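Local coordinates for nucleocapsid protein (Sin Nombre virus, PDB 2IC6) that probably encapsidates the viral RNA genome as the hantavirus nucleocapsid protein, its N-terminal region folding into an antiparallel coiled coil, at residues K8-Q11 against D12-L16. The protein carries 1 engineered substitution. Residues are numbered along the deposited sequence; the frame is centred on the assembly and turned at random. Where two conformers were deposited one is given.
Sequences KEVQ and DNITL
Lys8 NZ forms a salt bridge with Asp12 OD1 at 2.7 Å, one helical turn apart on the exposed side of helix 6-37. The ammonium uses the syn lone pair of OD1, the side facing the other carboxylate oxygen, while Lys8 CE is almost equally far from both oxygens, 3.4 Å from Asp12 OD2. The lysine reaches this position through one kink: CG lies opposite the backbone N, the chain bends at chi2 (56°), and the remaining torsions are extended, carrying NZ forward along the helix. Asp12 meets it by turning CG to the side of its own backbone N (chi1 -73°), which swings the carboxylate back toward the preceding turn. The same two residues are also joined through the backbone, Asp12 N donating to Lys8 O at 2.9 Å, so main chain and side chains link the pair twice. The residues that follow continue the backbone i to i+4 ladder: Asn13 N donates to Glu9 O, Ile14 N to Val10 O and Thr15 N to Gln11 O (2.9 Å). Thr15 OG1 stands 3.2 Å from the same Gln11 O. Ile14 CG1 lies 3.4 Å from Val10 O, the acceptor of its own backbone N-H. On another side of the helix the contact is apolar, Val10 CG1 meeting Ile14 CD1 at 4.1 Å. These two branched side chains turn to helix 41-74, where Val10 touches Leu71 and Ile14 touches Leu64 and Leu68. The i, i+4 ion pair is a common feature of solvent-facing helix surfaces, whereas aliphatic residues four apart, packed against leucines of the returning helix, are characteristic of an antiparallel coiled coil, here a two-helix hairpin.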
ATOM      1  N   LYS A   8     -13.861  12.751   8.515  1.00 13.99           N
ATOM      2  CA  LYS A   8     -13.040  12.053   9.495  1.00 14.15           C
ATOM      3  C   LYS A   8     -12.972  10.556   9.151  1.00 14.34           C
ATOM      4  O   LYS A   8     -11.900   9.943   9.332  1.00 15.11           O
ATOM      5  CB  LYS A   8     -13.596  12.263  10.909  1.00 14.74           C
ATOM      6  CG  LYS A   8     -12.937  11.501  12.018  1.00 16.46           C
ATOM      7  CD  LYS A   8     -11.455  11.706  12.150  1.00 19.98           C
ATOM      8  CE  LYS A   8     -10.909  11.130  13.478  1.00 20.55           C
ATOM      9  NZ  LYS A   8      -9.418  11.040  13.426  1.00 20.21           N
ATOM     10  N   GLU A   9     -14.077   9.964   8.673  1.00 14.56           N
ATOM     11  CA  GLU A   9     -14.059   8.551   8.325  1.00 16.97           C
ATOM     12  C   GLU A   9     -13.039   8.279   7.239  1.00 14.51           C
ATOM     13  O   GLU A   9     -12.292   7.290   7.312  1.00 14.73           O
ATOM     14  CB  GLU A   9     -15.457   8.106   7.902  1.00 17.25           C
ATOM     15  CG  GLU A   9     -16.319   7.887   9.050  1.00 25.02           C
ATOM     16  CD  GLU A   9     -17.721   7.423   8.691  1.00 25.87           C
ATOM     17  OE1 GLU A   9     -18.534   7.437   9.653  1.00 35.02           O
ATOM     18  OE2 GLU A   9     -18.050   7.084   7.506  1.00 29.52           O
ATOM     19  N   VAL A  10     -13.018   9.123   6.232  1.00 12.88           N
ATOM     20  CA  VAL A  10     -12.072   8.986   5.124  1.00 13.68           C
ATOM     21  C   VAL A  10     -10.668   9.161   5.641  1.00 12.77           C
ATOM     22  O   VAL A  10      -9.769   8.390   5.289  1.00 13.15           O
ATOM     23  CB  VAL A  10     -12.415   9.917   3.928  1.00 13.03           C
ATOM     24  CG1 VAL A  10     -11.369   9.796   2.810  1.00 15.44           C
ATOM     25  CG2 VAL A  10     -13.850   9.568   3.377  1.00 16.55           C
ATOM     26  N   GLN A  11     -10.422  10.217   6.444  1.00 12.97           N
ATOM     27  CA  GLN A  11      -9.096  10.366   7.050  1.00 13.00           C
ATOM     28  C   GLN A  11      -8.637   9.168   7.838  1.00 13.38           C
ATOM     29  O   GLN A  11      -7.485   8.763   7.711  1.00 13.58           O
ATOM     30  CB  GLN A  11      -9.076  11.585   7.967  1.00 14.63           C
ATOM     31  CG  GLN A  11      -7.625  12.047   8.431  0.70 14.32           C
ATOM     32  CD  GLN A  11      -6.575  12.337   7.288  0.70 17.87           C
ATOM     33  OE1 GLN A  11      -6.485  13.415   6.666  0.70 21.30           O
ATOM     34  NE2 GLN A  11      -5.769  11.353   7.034  0.70 20.93           N
ATOM     35  N   ASP A  12      -9.488   8.558   8.664  1.00 13.96           N
ATOM     36  CA  ASP A  12      -9.095   7.377   9.419  1.00 15.33           C
ATOM     37  C   ASP A  12      -8.791   6.232   8.502  1.00 14.82           C
ATOM     38  O   ASP A  12      -7.894   5.450   8.789  1.00 15.32           O
ATOM     39  CB  ASP A  12     -10.165   7.025  10.444  1.00 16.24           C
ATOM     40  CG  ASP A  12     -10.196   7.996  11.621  1.00 18.84           C
ATOM     41  OD1 ASP A  12      -9.283   8.829  11.828  1.00 20.83           O
ATOM     42  OD2 ASP A  12     -11.191   7.942  12.369  1.00 22.14           O
ATOM     43  N   ASN A  13      -9.538   6.110   7.408  1.00 14.84           N
ATOM     44  CA  ASN A  13      -9.253   5.051   6.459  1.00 14.00           C
ATOM     45  C   ASN A  13      -7.923   5.280   5.751  1.00 12.97           C
ATOM     46  O   ASN A  13      -7.179   4.337   5.510  1.00 13.34           O
ATOM     47  CB  ASN A  13     -10.418   4.950   5.493  1.00 15.12           C
ATOM     48  CG  ASN A  13     -10.540   3.625   4.799  1.00 16.19           C
ATOM     49  OD1 ASN A  13     -11.303   3.532   3.813  1.00 18.22           O
ATOM     50  ND2 ASN A  13      -9.868   2.626   5.275  1.00 15.35           N
ATOM     51  N   ILE A  14      -7.581   6.525   5.447  1.00 12.26           N
ATOM     52  CA  ILE A  14      -6.288   6.838   4.880  1.00 12.35           C
ATOM     53  C   ILE A  14      -5.252   6.411   5.900  1.00 12.46           C
ATOM     54  O   ILE A  14      -4.269   5.784   5.546  1.00 12.56           O
ATOM     55  CB  ILE A  14      -6.186   8.341   4.506  1.00 12.93           C
ATOM     56  CG1 ILE A  14      -7.077   8.617   3.275  1.00 12.05           C
ATOM     57  CG2 ILE A  14      -4.737   8.819   4.249  1.00 13.70           C
ATOM     58  CD1 ILE A  14      -7.303  10.128   2.983  1.00 13.26           C
ATOM     59  N   THR A  15      -5.415   6.773   7.165  1.00 12.48           N
ATOM     60  CA  THR A  15      -4.410   6.309   8.193  1.00 13.11           C
ATOM     61  C   THR A  15      -4.225   4.822   8.229  1.00 13.63           C
ATOM     62  O   THR A  15      -3.079   4.337   8.296  1.00 13.95           O
ATOM     63  CB  THR A  15      -4.857   6.739   9.580  1.00 14.21           C
ATOM     64  OG1 THR A  15      -4.881   8.153   9.543  1.00 14.97           O
ATOM     65  CG2 THR A  15      -3.931   6.222  10.733  1.00 15.11           C
ATOM     66  N   LEU A  16      -5.286   4.056   8.279  1.00 13.75           N
ATOM     67  CA  LEU A  16      -5.201   2.613   8.352  1.00 14.52           C
ATOM     68  C   LEU A  16      -4.465   2.123   7.138  1.00 13.48           C
ATOM     69  O   LEU A  16      -3.590   1.254   7.257  1.00 14.73           O
ATOM     70  CB  LEU A  16      -6.575   2.023   8.443  1.00 15.16           C
ATOM     71  CG  LEU A  16      -6.666   0.517   8.487  1.00 19.41           C
ATOM     72  CD1 LEU A  16      -5.936   0.047   9.684  1.00 24.02           C
ATOM     73  CD2 LEU A  16      -8.141   0.152   8.461  1.00 22.66           C
TER